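Local coordinates for L-lactate dehydrogenase (Trichomonas vaginalis, PDB 4UUL), which interconverts lactate and pyruvate with NAD(H) as cofactor and may act on malate and oxaloacetate in the same way, at residues G129-N133 / W183-G187; T134-I138 / E323-L328; L265-V271 / V283-C289. The protein carries 1 engineered substitution. All coordinates share one frame. Numbering follows the deposited sequence.

The three contacts illustrate how a two-domain dehydrogenase builds its active site where the domains meet. Contacts 1 and 2 share helix 132-141 of the nucleotide-binding domain. Contact 1 carries its start to the loop of His186, the predicted proton acceptor, and contact 2 packs its next turn on the C-terminal helix 307-337; their centres lie about 11 Å apart. Contact 3, a strand pair of the catalytic domain, is centred about 10 Å from contact 1 and about 15 Å from contact 2. Direct bonds join them: Asn133 ND2 lies 2.9 Å from Val284 O, Gly184 O 2.9 Å from Ser286 N, and Asn185 ND2 3.0 Å from Glu323 OE2, the last a weak hydrogen bond.

Contact 1 of 3, residues G129-N133 / W183-G187; sequences GNPDN and WGNHG
Residues 129-133 run extended through Gly129 and Asn130, pass a cis peptide bond into Pro131, the N-cap residue, and turn helical at Asp132 and Asn133. Residues 183-187 form an extended connection without regular structure beyond Trp183, where Gly184 adopts phi/psi 89/-137°. The segments meet near Asn133 and Asn185, whose CA atoms are 6.4 Å apart. Asn130 OD1 accepts from Asp132 N at 3.1 Å, an Asx turn leading into the helix. Asp132, with chi1 p, places OD1 2.7 Å from ND1 of His186 (chi1 m), near the plane of the imidazole, and ND1 donates the hydrogen bond. NE2 of the same ring bonds to Asp158. Asn133, with chi1 m, sends ND2 3.0 Å to Gly184 O as a hydrogen bond and also bonds to Val284 O; water 1 lies 2.7 Å from Asn133 OD1 and 3.3 Å from Gly184 O. Asn185 ND2 is hydrogen-bonded to Asp319 of helix 307-337. Asp132 and Asn130 are seen to bind NADH in this protein, whereas this chain is empty. The predicted proton acceptor His186 is held between Asp132, through a His-carboxylate hydrogen bond, and Asp158, probably the family's dyad partner, at the interdomain active site of lactate/malate dehydrogenases.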
loop_
_atom_site.group_PDB
_atom_site.type_symbol
_atom_site.label_atom_id
_atom_site.label_comp_id
_atom_site.label_asym_id
_atom_site.label_seq_id
_atom_site.Cartn_x
_atom_site.Cartn_y
_atom_site.Cartn_z
ATOM N N GLY B 129 -11.587 12.636 -6.608
ATOM C CA GLY B 129 -12.973 12.578 -6.128
ATOM C C GLY B 129 -13.968 12.883 -7.241
ATOM O O GLY B 129 -13.777 13.778 -8.036
ATOM N N ASN B 130 -15.030 12.110 -7.250
ATOM C CA ASN B 130 -15.989 12.261 -8.305
ATOM C C ASN B 130 -17.017 13.364 -8.064
ATOM O O ASN B 130 -17.317 13.746 -6.931
ATOM C CB ASN B 130 -16.641 10.936 -8.655
ATOM C CG ASN B 130 -15.800 10.123 -9.660
ATOM O OD1 ASN B 130 -15.210 10.648 -10.662
ATOM N ND2 ASN B 130 -15.724 8.838 -9.385
ATOM N N PRO B 131 -17.543 13.939 -9.166
ATOM C CA PRO B 131 -17.246 13.682 -10.576
ATOM C C PRO B 131 -15.952 14.394 -11.000
ATOM O O PRO B 131 -15.886 15.616 -10.957
ATOM C CB PRO B 131 -18.481 14.265 -11.294
ATOM C CG PRO B 131 -18.959 15.386 -10.388
ATOM C CD PRO B 131 -18.597 14.982 -8.998
ATOM N N ASP B 132 -14.894 13.640 -11.266
ATOM C CA ASP B 132 -13.558 14.190 -11.284
ATOM C C ASP B 132 -13.309 15.197 -12.414
ATOM O O ASP B 132 -12.723 16.247 -12.168
ATOM C CB ASP B 132 -12.459 13.117 -11.197
ATOM C CG ASP B 132 -12.481 12.122 -12.303
ATOM O OD1 ASP B 132 -13.494 12.026 -13.052
ATOM O OD2 ASP B 132 -11.494 11.394 -12.398
ATOM N N ASN B 133 -13.719 14.929 -13.664
ATOM C CA ASN B 133 -13.448 15.895 -14.696
ATOM C C ASN B 133 -14.076 17.244 -14.385
ATOM O O ASN B 133 -13.457 18.298 -14.590
ATOM C CB ASN B 133 -14.016 15.459 -16.064
ATOM C CG ASN B 133 -13.493 14.137 -16.572
ATOM O OD1 ASN B 133 -13.639 13.091 -15.910
ATOM N ND2 ASN B 133 -12.958 14.149 -17.794
ATOM N N TRP B 183 -11.168 7.765 -23.214
ATOM C CA TRP B 183 -11.323 9.158 -23.609
ATOM C C TRP B 183 -12.529 9.807 -22.902
ATOM O O TRP B 183 -13.539 9.135 -22.651
ATOM C CB TRP B 183 -11.615 9.301 -25.114
ATOM C CG TRP B 183 -10.714 8.683 -26.122
ATOM C CD1 TRP B 183 -10.670 7.373 -26.494
ATOM C CD2 TRP B 183 -9.823 9.379 -26.999
ATOM N NE1 TRP B 183 -9.800 7.209 -27.547
ATOM C CE2 TRP B 183 -9.270 8.430 -27.883
ATOM C CE3 TRP B 183 -9.434 10.723 -27.116
ATOM C CZ2 TRP B 183 -8.373 8.783 -28.879
ATOM C CZ3 TRP B 183 -8.578 11.076 -28.151
ATOM C CH2 TRP B 183 -8.051 10.109 -28.996
ATOM N N GLY B 184 -12.443 11.112 -22.703
ATOM C CA GLY B 184 -13.619 11.886 -22.368
ATOM C C GLY B 184 -13.884 11.971 -20.894
ATOM O O GLY B 184 -12.980 12.201 -20.074
ATOM N N ASN B 185 -15.151 11.813 -20.558
ATOM C CA ASN B 185 -15.653 11.907 -19.175
ATOM C C ASN B 185 -15.580 10.553 -18.497
ATOM O O ASN B 185 -15.553 9.550 -19.105
ATOM C CB ASN B 185 -17.110 12.374 -19.199
ATOM C CG ASN B 185 -17.579 12.970 -17.891
ATOM O OD1 ASN B 185 -16.774 13.087 -16.929
ATOM N ND2 ASN B 185 -18.877 13.299 -17.806
ATOM N N HIS B 186 -15.710 10.562 -17.193
ATOM C CA HIS B 186 -16.280 9.368 -16.425
ATOM C C HIS B 186 -17.753 9.270 -16.575
ATOM O O HIS B 186 -18.380 10.126 -17.214
ATOM C CB HIS B 186 -15.927 9.454 -14.984
ATOM C CG HIS B 186 -14.553 8.899 -14.771
ATOM N ND1 HIS B 186 -13.492 9.660 -14.353
ATOM C CD2 HIS B 186 -14.047 7.657 -14.993
ATOM C CE1 HIS B 186 -12.420 8.896 -14.228
ATOM N NE2 HIS B 186 -12.709 7.702 -14.706
ATOM N N GLY B 187 -18.350 8.267 -16.004
ATOM C CA GLY B 187 -19.772 8.049 -16.093
ATOM C C GLY B 187 -20.074 7.330 -17.343
ATOM O O GLY B 187 -19.177 6.775 -18.035
HETATM O O HOH W 1 -12.373 11.056 -17.090
#

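Contact 2 of 3, residues T134-I138 / E323-L328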
loop_
_atom_site.group_PDB
_atom_site.type_symbol
_atom_site.label_atom_id
_atom_site.label_comp_id
_atom_site.label_asym_id
_atom_site.label_seq_id
_atom_site.Cartn_x
_atom_site.Cartn_y
_atom_site.Cartn_z
ATOM N N THR B 134 -15.322 17.225 -13.944
ATOM C CA THR B 134 -16.024 18.479 -13.676
ATOM C C THR B 134 -15.510 19.154 -12.400
ATOM O O THR B 134 -15.293 20.369 -12.408
ATOM C CB THR B 134 -17.508 18.293 -13.648
ATOM O OG1 THR B 134 -17.879 17.893 -14.968
ATOM C CG2 THR B 134 -18.258 19.562 -13.257
ATOM N N ASN B 135 -15.201 18.360 -11.358
ATOM C CA ASN B 135 -14.572 18.927 -10.206
ATOM C C ASN B 135 -13.256 19.617 -10.557
ATOM O O ASN B 135 -12.948 20.691 -10.019
ATOM C CB ASN B 135 -14.316 17.836 -9.170
ATOM C CG ASN B 135 -15.597 17.311 -8.522
ATOM O OD1 ASN B 135 -16.634 17.967 -8.513
ATOM N ND2 ASN B 135 -15.464 16.190 -7.816
ATOM N N CYS B 136 -12.486 18.981 -11.448
ATOM C CA CYS B 136 -11.222 19.535 -11.880
ATOM C C CYS B 136 -11.417 20.890 -12.595
ATOM O O CYS B 136 -10.735 21.866 -12.333
ATOM C CB CYS B 136 -10.508 18.548 -12.782
ATOM S SG CYS B 136 -8.819 19.005 -13.241
ATOM N N GLU B 137 -12.354 20.905 -13.542
ATOM C CA GLU B 137 -12.670 22.153 -14.251
ATOM C C GLU B 137 -13.036 23.259 -13.268
ATOM O O GLU B 137 -12.598 24.396 -13.407
ATOM C CB GLU B 137 -13.789 21.891 -15.234
ATOM C CG GLU B 137 -14.244 23.093 -16.041
ATOM C CD GLU B 137 -13.252 23.681 -16.993
ATOM O OE1 GLU B 137 -12.395 22.949 -17.521
ATOM O OE2 GLU B 137 -13.390 24.917 -17.299
ATOM N N ILE B 138 -13.931 22.958 -12.320
ATOM C CA ILE B 138 -14.375 23.963 -11.359
ATOM C C ILE B 138 -13.190 24.446 -10.523
ATOM O O ILE B 138 -13.084 25.659 -10.259
ATOM C CB ILE B 138 -15.560 23.411 -10.526
ATOM C CG1 ILE B 138 -16.809 23.181 -11.416
ATOM C CG2 ILE B 138 -15.883 24.309 -9.366
ATOM C CD1 ILE B 138 -17.374 24.435 -12.092
ATOM N N GLU B 323 -22.223 19.066 -17.959
ATOM C CA GLU B 323 -21.915 18.995 -16.546
ATOM C C GLU B 323 -21.349 20.322 -16.027
ATOM O O GLU B 323 -21.653 20.782 -14.925
ATOM C CB GLU B 323 -20.921 17.897 -16.197
ATOM C CG GLU B 323 -21.407 16.480 -16.450
ATOM C CD GLU B 323 -20.537 15.444 -15.748
ATOM O OE1 GLU B 323 -19.522 15.808 -15.093
ATOM O OE2 GLU B 323 -20.868 14.265 -15.815
ATOM N N LYS B 324 -20.492 20.929 -16.843
ATOM C CA LYS B 324 -19.920 22.218 -16.511
ATOM C C LYS B 324 -21.028 23.250 -16.315
ATOM O O LYS B 324 -20.991 24.030 -15.379
ATOM C CB LYS B 324 -18.925 22.648 -17.607
ATOM C CG LYS B 324 -18.309 24.000 -17.371
ATOM C CD LYS B 324 -17.379 24.382 -18.495
ATOM C CE LYS B 324 -16.786 25.745 -18.353
ATOM N NZ LYS B 324 -15.992 26.151 -19.549
ATOM N N GLU B 325 -21.962 23.294 -17.259
ATOM C CA GLU B 325 -23.083 24.185 -17.143
ATOM C C GLU B 325 -23.878 23.963 -15.846
ATOM O O GLU B 325 -24.298 24.904 -15.181
ATOM C CB GLU B 325 -23.996 23.996 -18.359
ATOM C CG GLU B 325 -25.240 24.901 -18.399
ATOM C CD GLU B 325 -26.101 24.520 -19.621
ATOM O OE1 GLU B 325 -25.532 24.346 -20.726
ATOM O OE2 GLU B 325 -27.310 24.317 -19.453
ATOM N N ILE B 326 -24.100 22.705 -15.488
ATOM C CA ILE B 326 -24.844 22.413 -14.266
ATOM C C ILE B 326 -24.102 22.980 -13.055
ATOM O O ILE B 326 -24.684 23.599 -12.179
ATOM C CB ILE B 326 -25.033 20.867 -14.082
ATOM C CG1 ILE B 326 -25.998 20.311 -15.140
ATOM C CG2 ILE B 326 -25.506 20.541 -12.647
ATOM C CD1 ILE B 326 -26.017 18.810 -15.205
ATOM N N ALA B 327 -22.791 22.743 -12.993
ATOM C CA ALA B 327 -21.967 23.162 -11.866
ATOM C C ALA B 327 -21.955 24.676 -11.778
ATOM O O ALA B 327 -22.196 25.231 -10.706
ATOM C CB ALA B 327 -20.533 22.635 -12.026
ATOM N N LEU B 328 -21.705 25.347 -12.912
ATOM C CA LEU B 328 -21.663 26.815 -12.896
ATOM C C LEU B 328 -23.022 27.434 -12.581
ATOM O O LEU B 328 -23.107 28.383 -11.828
ATOM C CB LEU B 328 -21.079 27.378 -14.198
ATOM C CG LEU B 328 -19.587 27.074 -14.389
ATOM C CD1 LEU B 328 -19.134 27.613 -15.724
ATOM C CD2 LEU B 328 -18.715 27.667 -13.303
HETATM O O HOH W 2 -17.071 14.629 -14.574
#
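Two helices from different domains pack here at a signed crossing angle of -54°, their axes approaching to 9.9 Å. Thr134 lies closest to Lys324 (CA-CA 6.1 Å) and Ile138 to Ala327 (7.7 Å). The hydrogen bonding is concentrated at the start of helix 132-141: Thr134 OG1 donates to Glu323 OE1 at 2.7 Å, and water 2 bridges the same carboxylate oxygen (2.8 Å) to Thr134 N (3.2 Å). The other carboxylate oxygen, OE2, forms a salt bridge with Arg97, so this buried acid has a charged partner of its own. The ionic component is weaker. Glu137 OE2 stands 3.7 Å from Lys324 NZ, a long salt bridge, and the stronger partner of that ammonium group is the carbonyl of Gly282. Apolar packing fills the space between: Ile138 CD1 touches Ala327 CB at 3.6 Å and Leu328 CD2 at 3.7 Å, while Thr134 CG2 lies 4.0 Å from Ala327 CB. The methyl of Ala327 thus meets both Thr134 CG2 and Ile138 CD1. Contacts spaced four residues apart on both helices, together with the angle, are consistent with ridges-into-grooves packing, by which the C-terminal helix of this dehydrogenase fold seats against the Rossmann domain.

Contact 3 of 3, residues L265-V271 / V283-C289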
loop_
_atom_site.group_PDB
_atom_site.type_symbol
_atom_site.label_atom_id
_atom_site.label_comp_id
_atom_site.label_asym_id
_atom_site.label_seq_id
_atom_site.Cartn_x
_atom_site.Cartn_y
_atom_site.Cartn_z
ATOM N N LEU B 265 -0.610 6.983 -21.511
ATOM C CA LEU B 265 -1.461 7.008 -20.327
ATOM C C LEU B 265 -2.665 7.918 -20.539
ATOM O O LEU B 265 -2.508 9.094 -20.895
ATOM C CB LEU B 265 -0.696 7.539 -19.119
ATOM C CG LEU B 265 0.557 6.733 -18.695
ATOM C CD1 LEU B 265 1.120 7.281 -17.422
ATOM C CD2 LEU B 265 0.304 5.247 -18.599
ATOM N N SER B 266 -3.843 7.377 -20.323
ATOM C CA SER B 266 -5.045 8.198 -20.375
ATOM C C SER B 266 -5.012 9.121 -19.158
ATOM O O SER B 266 -4.769 8.672 -18.043
ATOM C CB SER B 266 -6.266 7.295 -20.305
ATOM O OG SER B 266 -6.331 6.381 -21.406
ATOM N N MET B 267 -5.216 10.405 -19.423
ATOM C CA MET B 267 -5.241 11.407 -18.397
ATOM C C MET B 267 -6.301 12.471 -18.733
ATOM O O MET B 267 -6.379 12.915 -19.878
ATOM C CB MET B 267 -3.879 12.116 -18.304
ATOM C CG MET B 267 -2.738 11.213 -17.923
ATOM S SD MET B 267 -1.150 12.103 -17.917
ATOM C CE MET B 267 -0.270 11.212 -16.725
ATOM N N GLY B 268 -7.082 12.900 -17.734
ATOM C CA GLY B 268 -7.984 14.023 -17.913
ATOM C C GLY B 268 -7.191 15.290 -17.830
ATOM O O GLY B 268 -6.545 15.549 -16.819
ATOM N N ILE B 269 -7.266 16.109 -18.875
ATOM C CA ILE B 269 -6.549 17.383 -18.881
ATOM C C ILE B 269 -7.462 18.456 -19.417
ATOM O O ILE B 269 -8.356 18.183 -20.213
ATOM C CB ILE B 269 -5.229 17.342 -19.674
ATOM C CG1 ILE B 269 -5.477 16.813 -21.089
ATOM C CG2 ILE B 269 -4.196 16.506 -18.967
ATOM C CD1 ILE B 269 -4.310 17.061 -22.038
ATOM N N PRO B 270 -7.238 19.697 -18.972
ATOM C CA PRO B 270 -7.886 20.817 -19.674
ATOM C C PRO B 270 -7.631 20.666 -21.160
ATOM O O PRO B 270 -6.500 20.480 -21.579
ATOM C CB PRO B 270 -7.133 22.041 -19.109
ATOM C CG PRO B 270 -6.706 21.582 -17.734
ATOM C CD PRO B 270 -6.273 20.152 -17.973
ATOM N N VAL B 271 -8.670 20.771 -21.969
ATOM C CA VAL B 271 -8.505 20.481 -23.385
ATOM C C VAL B 271 -7.536 21.459 -24.009
ATOM O O VAL B 271 -7.768 22.654 -23.941
ATOM C CB VAL B 271 -9.865 20.557 -24.141
ATOM C CG1 VAL B 271 -9.677 20.534 -25.626
ATOM C CG2 VAL B 271 -10.798 19.426 -23.696
ATOM N N VAL B 283 -13.323 22.272 -21.194
ATOM C CA VAL B 283 -13.607 21.233 -20.227
ATOM C C VAL B 283 -12.294 20.475 -19.951
ATOM O O VAL B 283 -11.272 20.745 -20.586
ATOM C CB VAL B 283 -14.695 20.276 -20.688
ATOM C CG1 VAL B 283 -16.046 20.980 -20.775
ATOM C CG2 VAL B 283 -14.337 19.609 -22.012
ATOM N N VAL B 284 -12.368 19.533 -19.018
ATOM C CA VAL B 284 -11.287 18.601 -18.691
ATOM C C VAL B 284 -11.711 17.272 -19.291
ATOM O O VAL B 284 -12.802 16.768 -19.002
ATOM C CB VAL B 284 -11.055 18.553 -17.181
ATOM C CG1 VAL B 284 -10.085 17.412 -16.801
ATOM C CG2 VAL B 284 -10.581 19.887 -16.676
ATOM N N PHE B 285 -10.851 16.691 -20.141
ATOM C CA PHE B 285 -11.236 15.594 -21.030
ATOM C C PHE B 285 -10.098 14.574 -21.017
ATOM O O PHE B 285 -8.933 14.967 -21.116
ATOM C CB PHE B 285 -11.415 16.221 -22.421
ATOM C CG PHE B 285 -12.063 15.330 -23.471
ATOM C CD1 PHE B 285 -11.335 14.351 -24.169
ATOM C CD2 PHE B 285 -13.389 15.530 -23.817
ATOM C CE1 PHE B 285 -11.935 13.585 -25.128
ATOM C CE2 PHE B 285 -13.976 14.747 -24.790
ATOM C CZ PHE B 285 -13.281 13.786 -25.442
ATOM N N SER B 286 -10.426 13.282 -20.862
ATOM C CA SER B 286 -9.380 12.285 -20.884
ATOM C C SER B 286 -8.884 12.041 -22.308
ATOM O O SER B 286 -9.679 11.826 -23.240
ATOM C CB SER B 286 -9.879 10.972 -20.264
ATOM O OG SER B 286 -8.805 10.047 -20.213
ATOM N N PHE B 287 -7.577 12.183 -22.476
ATOM C CA PHE B 287 -6.876 11.960 -23.752
ATOM C C PHE B 287 -5.781 10.922 -23.564
ATOM O O PHE B 287 -5.278 10.760 -22.438
ATOM C CB PHE B 287 -6.140 13.224 -24.196
ATOM C CG PHE B 287 -7.018 14.339 -24.763
ATOM C CD1 PHE B 287 -7.404 14.337 -26.072
ATOM C CD2 PHE B 287 -7.431 15.384 -23.970
ATOM C CE1 PHE B 287 -8.159 15.345 -26.617
ATOM C CE2 PHE B 287 -8.186 16.430 -24.508
ATOM C CZ PHE B 287 -8.518 16.415 -25.828
ATOM N N PRO B 288 -5.359 10.294 -24.667
ATOM C CA PRO B 288 -4.096 9.535 -24.609
ATOM C C PRO B 288 -2.927 10.505 -24.493
ATOM O O PRO B 288 -2.776 11.414 -25.344
ATOM C CB PRO B 288 -4.077 8.785 -25.923
ATOM C CG PRO B 288 -4.825 9.708 -26.876
ATOM C CD PRO B 288 -5.910 10.415 -26.024
ATOM N N CYS B 289 -2.132 10.358 -23.438
ATOM C CA CYS B 289 -1.064 11.292 -23.143
ATOM C C CYS B 289 0.285 10.629 -22.955
ATOM O O CYS B 289 0.380 9.444 -22.572
ATOM C CB CYS B 289 -1.376 12.098 -21.869
ATOM S SG CYS B 289 -2.814 13.199 -22.005
#
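Val271 CG2 rests 3.5 Å from Phe285 CB and 4.1 Å from Phe287 CE2, reaching the edge of the Phe287 ring, with Val283 CG2 3.9 Å away. This cluster closes one end of an apolar face that continues through Ile269, whose CG1 is 3.8 Å from Phe287 CD2, to Cys289, whose CB is 4.0 Å from Met267 SD. Leu320 of helix 307-337 covers Phe285, and Val299 of strand 297-299 covers Phe287. The opposite face carries Ser266, Gly268, Pro270, Val284, Ser286 and Pro288. Here Gly268 and Ser286 come within 3.7 Å, CA to CA. A CB on Gly268 would crowd Val284 CG1 at 3.5 Å. Ser266 OG and Ser286 OG are hydrogen-bonded to Gln159 and to the carbonyl of Val182, respectively. Pairs of backbone hydrogen bonds link Leu265 with Cys289, Met267 with Phe287 and Ile269 with Phe285, all 2.9 to 3.0 Å between N and O; a single Val271 N to Val283 O bond of 2.9 Å extends the ladder. Seven bonds in unbroken antiparallel register make a twisted strand pair, two of the three strands of an antiparallel sheet in the catalytic domain of the lactate/malate dehydrogenase fold.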